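Local coordinates for protein LP04448p (Drosophila melanogaster, PDB 2QK2) that probably binds tubulin through this TOG domain, as a Mini spindles/XMAP215-family protein that tracks microtubule plus ends, at residues V38-L43 and A77-A82; E120-I125 and A154-R159; T164-L169 and I204-D209; L173-T178 and T213-D218; L200-K205 and A234-K239. All coordinates share one frame; numbering follows the deposited sequence.

Contact 1 (V38-L43 and A77-A82)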
# COMPACT_ATOMS: atom_id res chain seq x y z
N VAL A 38 10.03 -18.53 -9.33
CA VAL A 38 9.66 -18.58 -10.73
C VAL A 38 8.71 -17.44 -11.08
O VAL A 38 8.87 -16.80 -12.12
CB VAL A 38 9.00 -19.94 -11.07
CG1 VAL A 38 8.52 -19.94 -12.51
CG2 VAL A 38 10.00 -21.06 -10.85
N LEU A 39 7.73 -17.19 -10.22
CA LEU A 39 6.78 -16.12 -10.45
C LEU A 39 7.47 -14.77 -10.45
O LEU A 39 7.26 -13.95 -11.35
CB LEU A 39 5.68 -16.12 -9.39
CG LEU A 39 4.70 -14.94 -9.43
CD1 LEU A 39 3.90 -14.96 -10.73
CD2 LEU A 39 3.76 -15.03 -8.23
N GLU A 40 8.30 -14.53 -9.44
CA GLU A 40 8.99 -13.25 -9.37
C GLU A 40 9.79 -12.98 -10.63
O GLU A 40 9.86 -11.84 -11.10
CB GLU A 40 9.91 -13.18 -8.15
CG GLU A 40 10.40 -11.75 -7.89
CD GLU A 40 11.10 -11.59 -6.55
OE1 GLU A 40 10.57 -12.10 -5.53
OE2 GLU A 40 12.16 -10.94 -6.52
N LYS A 41 10.39 -14.02 -11.21
CA LYS A 41 11.18 -13.85 -12.43
C LYS A 41 10.27 -13.53 -13.62
O LYS A 41 10.61 -12.68 -14.46
CB LYS A 41 11.99 -15.11 -12.73
CG LYS A 41 12.88 -14.95 -13.96
CD LYS A 41 13.63 -16.24 -14.29
CE LYS A 41 14.51 -16.05 -15.52
NZ LYS A 41 15.16 -17.34 -15.92
N LEU A 42 9.13 -14.21 -13.70
CA LEU A 42 8.19 -13.96 -14.78
C LEU A 42 7.72 -12.51 -14.72
O LEU A 42 7.65 -11.83 -15.74
CB LEU A 42 6.96 -14.87 -14.66
CG LEU A 42 7.15 -16.35 -15.03
CD1 LEU A 42 5.86 -17.12 -14.73
CD2 LEU A 42 7.52 -16.45 -16.51
N LEU A 43 7.42 -12.03 -13.51
CA LEU A 43 6.94 -10.67 -13.33
C LEU A 43 8.01 -9.62 -13.65
O LEU A 43 7.69 -8.54 -14.16
CB LEU A 43 6.43 -10.48 -11.89
CG LEU A 43 5.18 -11.28 -11.52
CD1 LEU A 43 4.89 -11.15 -10.03
CD2 LEU A 43 3.99 -10.79 -12.34
N ALA A 77 6.39 -12.86 -1.42
CA ALA A 77 4.99 -12.80 -1.83
C ALA A 77 4.54 -11.34 -1.93
O ALA A 77 3.76 -10.98 -2.82
CB ALA A 77 4.11 -13.56 -0.83
N GLY A 78 5.03 -10.50 -1.03
CA GLY A 78 4.69 -9.09 -1.07
C GLY A 78 5.25 -8.46 -2.33
O GLY A 78 4.56 -7.71 -3.02
N LYS A 79 6.50 -8.77 -2.64
CA LYS A 79 7.16 -8.24 -3.83
C LYS A 79 6.39 -8.67 -5.08
O LYS A 79 6.09 -7.85 -5.95
CB LYS A 79 8.60 -8.74 -3.90
CG LYS A 79 9.39 -8.21 -5.08
CD LYS A 79 9.55 -6.71 -4.98
CE LYS A 79 10.40 -6.15 -6.11
NZ LYS A 79 10.58 -4.67 -5.96
N CYS A 80 6.08 -9.96 -5.18
CA CYS A 80 5.33 -10.46 -6.33
C CYS A 80 3.99 -9.75 -6.48
O CYS A 80 3.57 -9.45 -7.60
CB CYS A 80 5.09 -11.97 -6.19
SG CYS A 80 6.55 -13.00 -6.53
N LEU A 81 3.31 -9.50 -5.37
CA LEU A 81 2.01 -8.83 -5.41
C LEU A 81 2.17 -7.41 -5.94
O LEU A 81 1.35 -6.92 -6.72
CB LEU A 81 1.38 -8.81 -4.01
CG LEU A 81 -0.05 -8.28 -3.91
CD1 LEU A 81 -0.98 -9.10 -4.81
CD2 LEU A 81 -0.52 -8.36 -2.47
N ALA A 82 3.25 -6.75 -5.52
CA ALA A 82 3.54 -5.39 -5.97
C ALA A 82 3.78 -5.37 -7.48
O ALA A 82 3.22 -4.54 -8.19
CB ALA A 82 4.78 -4.85 -5.24

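Contact 2 (E120-I125 and A154-R159)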
# COMPACT_ATOMS: atom_id res chain seq x y z
N GLU A 120 5.68 -1.55 -0.83
CA GLU A 120 5.67 -1.60 -2.29
C GLU A 120 4.35 -2.17 -2.79
O GLU A 120 3.75 -1.64 -3.73
CB GLU A 120 6.81 -2.46 -2.81
CG GLU A 120 8.16 -1.81 -2.73
CD GLU A 120 9.25 -2.70 -3.30
OE1 GLU A 120 9.08 -3.19 -4.43
OE2 GLU A 120 10.28 -2.90 -2.61
N ALA A 121 3.90 -3.25 -2.15
CA ALA A 121 2.66 -3.89 -2.56
C ALA A 121 1.45 -3.00 -2.37
O ALA A 121 0.68 -2.79 -3.31
CB ALA A 121 2.47 -5.20 -1.79
N ILE A 122 1.26 -2.46 -1.17
CA ILE A 122 0.09 -1.63 -0.95
C ILE A 122 0.13 -0.35 -1.78
O ILE A 122 -0.91 0.15 -2.21
CB ILE A 122 -0.13 -1.31 0.56
CG1 ILE A 122 -1.56 -0.82 0.78
CG2 ILE A 122 0.86 -0.26 1.05
CD1 ILE A 122 -1.98 -0.80 2.22
N ASP A 123 1.33 0.17 -2.05
CA ASP A 123 1.46 1.38 -2.86
C ASP A 123 1.06 1.11 -4.32
O ASP A 123 0.33 1.89 -4.93
CB ASP A 123 2.90 1.92 -2.80
CG ASP A 123 3.24 2.60 -1.46
OD1 ASP A 123 2.36 2.68 -0.57
OD2 ASP A 123 4.39 3.05 -1.30
N ALA A 124 1.54 -0.01 -4.87
CA ALA A 124 1.22 -0.36 -6.24
C ALA A 124 -0.28 -0.62 -6.36
O ALA A 124 -0.91 -0.25 -7.35
CB ALA A 124 2.01 -1.61 -6.66
N ILE A 125 -0.86 -1.24 -5.34
CA ILE A 125 -2.28 -1.53 -5.35
C ILE A 125 -3.11 -0.26 -5.26
O ILE A 125 -4.16 -0.14 -5.90
CB ILE A 125 -2.63 -2.49 -4.19
CG1 ILE A 125 -1.96 -3.85 -4.45
CG2 ILE A 125 -4.15 -2.64 -4.07
CD1 ILE A 125 -2.27 -4.91 -3.41
N ALA A 154 -0.51 5.29 8.63
CA ALA A 154 -0.39 6.74 8.45
C ALA A 154 0.62 7.06 7.36
O ALA A 154 0.42 7.97 6.57
CB ALA A 154 0.03 7.41 9.77
N LEU A 155 1.72 6.31 7.32
CA LEU A 155 2.75 6.54 6.31
C LEU A 155 2.20 6.15 4.93
O LEU A 155 2.55 6.77 3.92
CB LEU A 155 4.00 5.73 6.64
CG LEU A 155 4.78 6.20 7.88
CD1 LEU A 155 5.93 5.25 8.16
CD2 LEU A 155 5.30 7.63 7.65
N PHE A 156 1.37 5.12 4.90
CA PHE A 156 0.75 4.69 3.63
C PHE A 156 -0.09 5.85 3.09
O PHE A 156 -0.06 6.16 1.91
CB PHE A 156 -0.13 3.46 3.86
CG PHE A 156 -1.14 3.23 2.76
CD1 PHE A 156 -0.73 2.98 1.46
CD2 PHE A 156 -2.51 3.29 3.04
CE1 PHE A 156 -1.67 2.78 0.44
CE2 PHE A 156 -3.45 3.09 2.03
CZ PHE A 156 -3.03 2.83 0.73
N ILE A 157 -0.85 6.49 3.98
CA ILE A 157 -1.69 7.62 3.60
C ILE A 157 -0.83 8.77 3.05
O ILE A 157 -1.19 9.41 2.05
CB ILE A 157 -2.52 8.11 4.81
CG1 ILE A 157 -3.54 7.02 5.19
CG2 ILE A 157 -3.23 9.41 4.49
CD1 ILE A 157 -4.30 7.31 6.47
N ALA A 158 0.30 9.03 3.70
CA ALA A 158 1.20 10.09 3.27
C ALA A 158 1.71 9.83 1.85
O ALA A 158 1.62 10.70 0.98
CB ALA A 158 2.39 10.20 4.23
N ARG A 159 2.24 8.63 1.61
CA ARG A 159 2.74 8.30 0.28
C ARG A 159 1.60 8.33 -0.74
O ARG A 159 1.76 8.84 -1.85
CB ARG A 159 3.41 6.92 0.29
CG ARG A 159 4.64 6.82 1.20
CD ARG A 159 5.44 5.54 0.92
NE ARG A 159 4.62 4.33 1.03
CZ ARG A 159 4.29 3.73 2.17
NH1 ARG A 159 4.71 4.21 3.34
NH2 ARG A 159 3.53 2.64 2.14
O HOH W 1 0.69 4.80 -1.08

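Contact 3 (T164-L169 and I204-D209)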
# COMPACT_ATOMS: atom_id res chain seq x y z
N THR A 164 -2.27 11.62 -5.37
CA THR A 164 -3.72 11.71 -5.41
C THR A 164 -4.19 13.05 -5.96
O THR A 164 -3.59 14.09 -5.70
CB THR A 164 -4.30 11.51 -3.99
OG1 THR A 164 -3.83 10.27 -3.46
CG2 THR A 164 -5.82 11.49 -4.04
N GLN A 165 -5.26 13.02 -6.75
CA GLN A 165 -5.83 14.24 -7.31
C GLN A 165 -6.62 14.94 -6.21
O GLN A 165 -7.37 14.30 -5.47
CB GLN A 165 -6.78 13.91 -8.47
CG GLN A 165 -6.09 13.50 -9.76
CD GLN A 165 -5.18 14.58 -10.30
OE1 GLN A 165 -5.56 15.75 -10.35
NE2 GLN A 165 -3.98 14.20 -10.71
N PRO A 166 -6.45 16.26 -6.08
CA PRO A 166 -7.19 16.98 -5.04
C PRO A 166 -8.69 16.72 -5.13
O PRO A 166 -9.38 16.62 -4.11
CB PRO A 166 -6.83 18.44 -5.31
CG PRO A 166 -5.42 18.33 -5.83
CD PRO A 166 -5.53 17.16 -6.79
N THR A 167 -9.20 16.60 -6.36
CA THR A 167 -10.63 16.35 -6.56
C THR A 167 -11.08 14.96 -6.11
O THR A 167 -12.28 14.66 -6.14
CB THR A 167 -11.03 16.55 -8.04
OG1 THR A 167 -10.26 15.68 -8.88
CG2 THR A 167 -10.80 17.99 -8.47
N ALA A 168 -10.14 14.12 -5.70
CA ALA A 168 -10.48 12.77 -5.24
C ALA A 168 -10.98 12.78 -3.80
O ALA A 168 -11.48 11.76 -3.31
CB ALA A 168 -9.27 11.86 -5.38
N LEU A 169 -10.84 13.92 -3.12
CA LEU A 169 -11.29 14.03 -1.73
C LEU A 169 -12.40 15.05 -1.52
O LEU A 169 -12.20 16.25 -1.74
CB LEU A 169 -10.12 14.40 -0.82
CG LEU A 169 -8.99 13.40 -0.55
CD1 LEU A 169 -8.08 13.32 -1.76
CD2 LEU A 169 -8.21 13.85 0.68
N ILE A 204 -2.09 18.69 3.85
CA ILE A 204 -2.17 20.15 3.71
C ILE A 204 -1.49 20.57 2.41
O ILE A 204 -1.98 21.45 1.69
CB ILE A 204 -1.48 20.87 4.90
CG1 ILE A 204 -2.16 20.52 6.22
CG2 ILE A 204 -1.54 22.38 4.68
CD1 ILE A 204 -1.52 21.18 7.43
N LYS A 205 -0.36 19.94 2.12
CA LYS A 205 0.39 20.21 0.89
C LYS A 205 -0.52 20.02 -0.32
O LYS A 205 -0.50 20.81 -1.26
CB LYS A 205 1.58 19.27 0.77
CG LYS A 205 2.92 19.96 0.59
CD LYS A 205 2.98 20.73 -0.72
CE LYS A 205 4.12 21.75 -0.69
NZ LYS A 205 5.41 21.19 -0.18
N LEU A 206 -1.33 18.97 -0.29
CA LEU A 206 -2.23 18.66 -1.41
C LEU A 206 -3.53 19.46 -1.46
O LEU A 206 -3.93 19.93 -2.52
CB LEU A 206 -2.58 17.17 -1.41
CG LEU A 206 -3.54 16.68 -2.51
CD1 LEU A 206 -2.80 16.65 -3.84
CD2 LEU A 206 -4.07 15.30 -2.17
N MSE A 207 -4.20 19.60 -0.32
CA MSE A 207 -5.48 20.29 -0.29
C MSE A 207 -5.43 21.78 0.02
O MSE A 207 -6.41 22.48 -0.22
CB MSE A 207 -6.42 19.60 0.71
CG MSE A 207 -6.62 18.10 0.47
SE MSE A 207 -7.29 17.68 -1.31
CE MSE A 207 -9.14 18.18 -1.07
N GLY A 208 -4.30 22.26 0.55
CA GLY A 208 -4.19 23.67 0.87
C GLY A 208 -4.48 23.99 2.33
O GLY A 208 -5.34 23.37 2.95
N ASP A 209 -3.77 24.97 2.86
CA ASP A 209 -3.92 25.39 4.25
C ASP A 209 -5.35 25.79 4.63
O ASP A 209 -5.87 25.35 5.66
CB ASP A 209 -2.99 26.57 4.55
CG ASP A 209 -1.97 26.25 5.63
OD1 ASP A 209 -2.38 25.98 6.78
OD2 ASP A 209 -0.75 26.26 5.33

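Contact 4 (L173-T178 and T213-D218)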
# COMPACT_ATOMS: atom_id res chain seq x y z
N LEU A 173 -14.72 12.97 3.30
CA LEU A 173 -13.50 12.16 3.36
C LEU A 173 -12.35 12.93 4.01
O LEU A 173 -11.59 12.38 4.81
CB LEU A 173 -13.08 11.70 1.97
CG LEU A 173 -11.88 10.74 1.89
CD1 LEU A 173 -12.13 9.53 2.77
CD2 LEU A 173 -11.67 10.31 0.45
N LEU A 174 -12.24 14.21 3.67
CA LEU A 174 -11.19 15.06 4.23
C LEU A 174 -11.35 15.11 5.75
O LEU A 174 -10.39 14.95 6.49
CB LEU A 174 -11.28 16.48 3.66
CG LEU A 174 -10.23 17.45 4.23
CD1 LEU A 174 -8.85 16.96 3.82
CD2 LEU A 174 -10.47 18.88 3.74
N LYS A 175 -12.57 15.35 6.21
CA LYS A 175 -12.83 15.41 7.65
C LYS A 175 -12.56 14.08 8.34
O LYS A 175 -11.95 14.03 9.40
CB LYS A 175 -14.27 15.86 7.90
CG LYS A 175 -14.55 17.28 7.41
CD LYS A 175 -16.05 17.54 7.26
CE LYS A 175 -16.75 17.62 8.61
NZ LYS A 175 -16.38 18.86 9.34
N LEU A 176 -13.02 12.99 7.73
CA LEU A 176 -12.82 11.66 8.30
C LEU A 176 -11.33 11.32 8.42
O LEU A 176 -10.87 10.82 9.45
CB LEU A 176 -13.52 10.60 7.43
CG LEU A 176 -13.33 9.14 7.85
CD1 LEU A 176 -13.99 8.92 9.21
CD2 LEU A 176 -13.94 8.22 6.80
N LEU A 177 -10.58 11.59 7.36
CA LEU A 177 -9.16 11.31 7.36
C LEU A 177 -8.42 12.17 8.39
O LEU A 177 -7.61 11.65 9.16
CB LEU A 177 -8.59 11.57 5.96
CG LEU A 177 -8.10 10.39 5.12
CD1 LEU A 177 -8.95 9.16 5.34
CD2 LEU A 177 -8.11 10.81 3.66
N THR A 178 -8.70 13.47 8.40
CA THR A 178 -8.05 14.37 9.34
C THR A 178 -8.37 13.98 10.78
O THR A 178 -7.47 13.86 11.62
CB THR A 178 -8.48 15.84 9.10
OG1 THR A 178 -8.28 16.17 7.71
CG2 THR A 178 -7.66 16.79 9.96
N THR A 213 -6.69 23.58 7.57
CA THR A 213 -6.48 24.31 8.82
C THR A 213 -7.64 24.26 9.81
O THR A 213 -7.45 23.90 10.97
CB THR A 213 -6.14 25.79 8.54
OG1 THR A 213 -4.78 25.89 8.10
CG2 THR A 213 -6.32 26.64 9.81
N PRO A 214 -8.85 24.62 9.37
CA PRO A 214 -10.00 24.59 10.27
C PRO A 214 -10.12 23.29 11.06
O PRO A 214 -10.49 23.29 12.22
CB PRO A 214 -11.18 24.80 9.33
CG PRO A 214 -10.59 25.70 8.29
CD PRO A 214 -9.26 25.04 8.02
N LEU A 215 -9.78 22.17 10.41
CA LEU A 215 -9.88 20.87 11.07
C LEU A 215 -8.78 20.61 12.10
O LEU A 215 -8.87 19.66 12.86
CB LEU A 215 -9.87 19.76 10.01
CG LEU A 215 -10.87 19.95 8.86
CD1 LEU A 215 -10.78 18.77 7.91
CD2 LEU A 215 -12.28 20.08 9.42
N LEU A 216 -7.76 21.46 12.12
CA LEU A 216 -6.64 21.29 13.05
C LEU A 216 -6.61 22.37 14.12
O LEU A 216 -5.61 22.55 14.82
CB LEU A 216 -5.32 21.31 12.27
CG LEU A 216 -5.21 20.32 11.10
CD1 LEU A 216 -3.93 20.57 10.31
CD2 LEU A 216 -5.24 18.90 11.63
N ALA A 217 -7.73 23.08 14.27
CA ALA A 217 -7.83 24.16 15.25
C ALA A 217 -7.46 23.74 16.68
O ALA A 217 -6.94 24.55 17.44
CB ALA A 217 -9.23 24.75 15.22
N ASP A 218 -7.71 22.48 17.03
CA ASP A 218 -7.41 22.02 18.39
C ASP A 218 -6.08 21.29 18.56
O ASP A 218 -5.79 20.79 19.65
CB ASP A 218 -8.53 21.13 18.91
CG ASP A 218 -9.85 21.86 19.01
OD1 ASP A 218 -9.88 22.98 19.57
OD2 ASP A 218 -10.87 21.31 18.54

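Contact 5 (L200-K205 and A234-K239)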
# COMPACT_ATOMS: atom_id res chain seq x y z
N LEU A 200 -0.54 14.20 7.81
CA LEU A 200 -1.27 15.46 7.94
C LEU A 200 -0.60 16.57 7.13
O LEU A 200 -1.28 17.34 6.45
CB LEU A 200 -1.36 15.87 9.41
CG LEU A 200 -2.64 15.67 10.23
CD1 LEU A 200 -3.74 15.01 9.41
CD2 LEU A 200 -2.31 14.86 11.46
N GLY A 201 0.72 16.64 7.20
CA GLY A 201 1.44 17.66 6.47
C GLY A 201 1.29 17.47 4.97
O GLY A 201 1.15 18.44 4.22
N THR A 202 1.30 16.22 4.53
CA THR A 202 1.16 15.94 3.11
C THR A 202 -0.25 16.31 2.68
O THR A 202 -0.46 16.85 1.59
CB THR A 202 1.43 14.44 2.82
OG1 THR A 202 2.71 14.08 3.35
CG2 THR A 202 1.42 14.18 1.31
N LEU A 203 -1.22 16.05 3.56
CA LEU A 203 -2.61 16.38 3.26
C LEU A 203 -2.78 17.88 3.04
O LEU A 203 -3.53 18.30 2.16
CB LEU A 203 -3.52 15.93 4.41
CG LEU A 203 -5.01 16.22 4.20
CD1 LEU A 203 -5.52 15.46 2.98
CD2 LEU A 203 -5.79 15.81 5.45
N ILE A 204 -2.09 18.69 3.85
CA ILE A 204 -2.17 20.15 3.71
C ILE A 204 -1.49 20.57 2.41
O ILE A 204 -1.98 21.45 1.69
CB ILE A 204 -1.48 20.87 4.90
CG1 ILE A 204 -2.16 20.52 6.22
CG2 ILE A 204 -1.54 22.38 4.68
CD1 ILE A 204 -1.52 21.18 7.43
N LYS A 205 -0.36 19.94 2.12
CA LYS A 205 0.39 20.21 0.89
C LYS A 205 -0.52 20.02 -0.32
O LYS A 205 -0.50 20.81 -1.26
CB LYS A 205 1.58 19.27 0.77
CG LYS A 205 2.92 19.96 0.59
CD LYS A 205 2.98 20.73 -0.72
CE LYS A 205 4.12 21.75 -0.69
NZ LYS A 205 5.41 21.19 -0.18
N ALA A 234 6.96 17.61 1.99
CA ALA A 234 6.08 16.81 1.15
C ALA A 234 6.15 17.25 -0.30
O ALA A 234 6.18 18.45 -0.59
CB ALA A 234 4.65 16.90 1.66
N GLU A 235 6.18 16.29 -1.22
CA GLU A 235 6.23 16.57 -2.65
C GLU A 235 5.04 15.94 -3.35
O GLU A 235 4.95 14.71 -3.44
CB GLU A 235 7.51 16.01 -3.27
CG GLU A 235 8.80 16.57 -2.69
CD GLU A 235 10.03 16.04 -3.41
OE1 GLU A 235 10.21 14.80 -3.46
OE2 GLU A 235 10.81 16.86 -3.94
N ILE A 236 4.12 16.76 -3.85
CA ILE A 236 2.95 16.24 -4.55
C ILE A 236 3.37 15.92 -5.98
O ILE A 236 3.59 16.82 -6.79
CB ILE A 236 1.80 17.26 -4.56
CG1 ILE A 236 1.44 17.64 -3.13
CG2 ILE A 236 0.59 16.66 -5.28
CD1 ILE A 236 1.14 16.47 -2.22
N LYS A 237 3.48 14.63 -6.27
CA LYS A 237 3.91 14.16 -7.57
C LYS A 237 2.87 14.19 -8.68
O LYS A 237 3.18 13.85 -9.82
CB LYS A 237 4.46 12.74 -7.41
CG LYS A 237 5.59 12.66 -6.39
CD LYS A 237 5.78 11.25 -5.87
CE LYS A 237 6.91 11.20 -4.85
NZ LYS A 237 6.73 12.17 -3.72
N ILE A 238 1.64 14.60 -8.37
CA ILE A 238 0.61 14.63 -9.41
C ILE A 238 0.34 16.02 -9.98
O ILE A 238 0.91 17.02 -9.54
CB ILE A 238 -0.73 14.04 -8.89
CG1 ILE A 238 -1.21 14.79 -7.64
CG2 ILE A 238 -0.55 12.56 -8.58
CD1 ILE A 238 -1.88 16.12 -7.93
N LYS A 239 -0.53 16.06 -10.98
CA LYS A 239 -0.94 17.30 -11.64
C LYS A 239 -2.44 17.45 -11.48
O LYS A 239 -3.21 16.59 -11.94
CB LYS A 239 -0.59 17.24 -13.13
CG LYS A 239 -1.13 18.41 -13.95
CD LYS A 239 -0.46 19.72 -13.56
CE LYS A 239 -0.98 20.87 -14.42
NZ LYS A 239 -0.27 22.14 -14.11

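Contact 1 (V38-L43 and A77-A82)
Cys80 lies at the middle of a helix-on-helix contact in the HEAT-repeat array of the TOG domain. Its SG rests on the backbone of the other helix, 3.7 Å from Glu40 N, and meets Glu40 CB as well. A first torsion of -76° puts SG beside its own backbone N and anti to the carbonyl carbon, so that the thiol projects into the gap between the helices. Two leucines one turn apart flank it: Leu39 brings CD2 to 3.8 Å from Cys80 SG, while Leu43 reaches the CB and backbone of the same cysteine with CD1. At the margin, the extended Glu40 chain crosses that of Lys79 at about a right angle, its carboxyl carbon CD 4.1 Å from Lys79 CG. The carboxylate meets a methylene of the lysine here, with no salt bridge, for Glu40 OE2 and Lys79 NZ stay 6.5 Å apart; the ammonium runs on to pair with Glu120 of helix 112-126.

A small residue at position 80 suits the close backbones, since the CA atoms of Glu40 and Cys80 are only 5.5 Å apart. The two segments run in nearly the same direction, crossing at 28° with their axes 9.6 Å apart. Behind this shell, helix 55-67 backs the contact by touching Leu39 through Leu57 and Ala77 through Val64 and Ile65, and the N-terminal loop covers Leu39 and Leu43 with Met16 and Ile12. Packing is tightest where Leu43 CD1 presses on the carbonyl oxygen Cys80 O at 3.2 Å.

Contact 2 (E120-I125 and A154-R159)
The segments are two stretches of helix running in broadly the same direction, their axes 10.6 Å apart at closest approach and crossing at -43°. Asp123 and Phe156 have the nearest CA atoms, 7.3 Å apart, room enough for full side chains in between. Ile122 CD1 stands almost exactly over the centre of the Phe156 ring, 3.9 Å from the centroid, in a CH-pi contact. The Ile122 chain crosses the ring at about a right angle, its CG1 and CG2 lying nearer the rim atoms. The edge of this ring meets Asp123 OD1, 3.7 Å from Phe156 CD1.

Beside this apolar pair, Arg159, bent at its third side-chain torsion, grips the Asp123 carboxylate side-on. NE donates to the syn lone pair of Asp123 OD2 at 2.7 Å, and NH2 of Arg159 donates to Asp123 OD1 at 3.0 Å from above the carboxylate plane. The two flat groups are accordingly turned 44° against each other. A water adds a third donor, 2.7 Å from Asp123 OD1, and reaches weakly to Phe156 O. With two N-H groups and a water directed at it, the carboxylate would be expected to remain ionised, holding the guanidinium in place at the partly exposed border of the apolar packing.

Contact 3 (T164-L169 and I204-D209)
Apolar contacts carry most of this junction between the 164-169 turn and the end of helix 190-207. Leu206 points its branched tip into the turn: CD1 lies 3.7 Å from Pro166 CG, the two side chains crossing at about a right angle. Selenomethionine Met207 curls over beside it, bent at its second and third torsions, so that SE faces Pro166 CB at 4.1 Å and CE reaches Leu169 CB at 3.9 Å.

Two carbonyl oxygens lie close to methyl groups. Thr164 O is 3.3 Å from Leu206 CD1, and Pro166 O is 3.4 Å from Met207 CE. An alanine in place of Leu206 removes both methyls and would probably leave Thr164 and Pro166 poorly packed against the helix end.

The 3-10 turn is tied by Ala168 N to Gln165 O at 2.8 Å, and the helix finishes with Gly208 N bonded to Ile204 O at 2.7 Å. With phi 97° and psi 145°, a CB on Gly208 would run into the carbonyl O of Met207, and helix 209-212 follows. Val212 of that helix touches Met207, Ile236 of the C-terminal tail touches Leu206, Val240 touches Pro166, and Thr164 OG1 binds Ala160 O in helix 147-161.

Contact 4 (L173-T178 and T213-D218)
Leu215 sits at the end of a short 3-10 turn and reaches over to helix 171-185. Its CB meets the methyl of a threonine first, 3.7 Å from Thr178 CG2. A first torsion of -51° sets CG anti to the carbonyl carbon, and from there the two methyl groups spread over the helix surface. CD1 goes deepest, settling between successive turns: it is 3.6 Å from Thr178 OG1 and 3.9 Å from Leu174 CG, and also lies against the CA of Lys175. CD2 lies 4.1 Å from Lys175 CG, where the lysine chain crosses Leu215 at about a right angle before bending at its third and fourth torsions.

Thr178 meets the turn with both of its branches. OG1, beside the backbone N, touches Leu215 CD1 while folding back to donate to Leu174 O at 2.7 Å, from above the carbonyl plane. That oxygen takes two donors, because it also accepts the helical bond from Thr178 N. With OG1 held in this way, CG2 is directed at the turn and is shared by two neighbours, Leu215 CB and the tip of Leu216, whose CD2 lies 3.6 Å from Thr178 CG2. The turn holds its shape through Leu216 N bonded to Thr213 O at 2.7 Å.

Helix 190-207 also touches these residues: Leu203 meets Leu174 and Thr178, and Ile204 meets Leu216. The contact thus belongs to the helical array of a TOG domain, in which the turn between helices 209-212 and 221-233 folds over helix 171-185, near the C-terminal end of the row.

Contact 5 (L200-K205 and A234-K239)
Thr202 and Ala234 have the nearest CA atoms, 5.4 Å apart. The threonine OG1, beside its backbone N, binds Glu198 O within the helix, and OG1 also lies 3.8 Å from Ala234 CB. The methyl of Thr202, CG2, meets Ile236 CD1 at 4.2 Å. Leu203 and Ile204 turn to other helices, Leu203 to Leu174 and Leu161, Ile204 to Ile227.

Lys205 completes the grip. Its first torsion, -125°, lies off a staggered position, and bends at the second and fourth torsions curve the chain over Ala234, with CG 3.7 Å from Ala234 CB. The ammonium then comes down on the Ala234 carbonyl, NZ to O 2.9 Å, in the carbonyl plane with a C=O...N angle of 152°. Gln231 O is a second acceptor for the same NZ. Both carbonyls stand at the C-terminal end of helix 221-233, where a positive charge is likely to be welcome. Lower down, Lys205 CB and Ile236 CD1 pack at 4.1 Å. An alanine in place of Lys205 removes the ammonium and the chain beyond CB, and would probably weaken the hold on the point where helix 221-233 gives way to the tail.

From Ala234 the chain leaves its helix, and Lys237 forms backbone hydrogen bonds with Thr162. The C-terminal tail thus runs without regular structure along helix 190-207, packed on the last helices of the HEAT-type TOG array.

From the N terminus, contact 1 closes a 33-residue loop between helices 29-45 and 71-88. Contact 2 follows in series, joining helix 112-126 to helix 147-161, and the Lys79-Glu120 salt bridge couples the two. Neither encloses another contact. The remaining three interlock: contact 3 crosses contact 4, contact 4 crosses contact 5, and contact 5 opens on the stretch of helix 190-207 where contact 3 ends, sharing Ile204 and Lys205. Contact 3 fastens the 164-169 turn, contact 4 the 213-218 turn and contact 5 the C-terminal tail. Ala158 against Thr202 links contact 2 to contact 5, while contact 1 stands about 30 Å from contact 5, centre to centre.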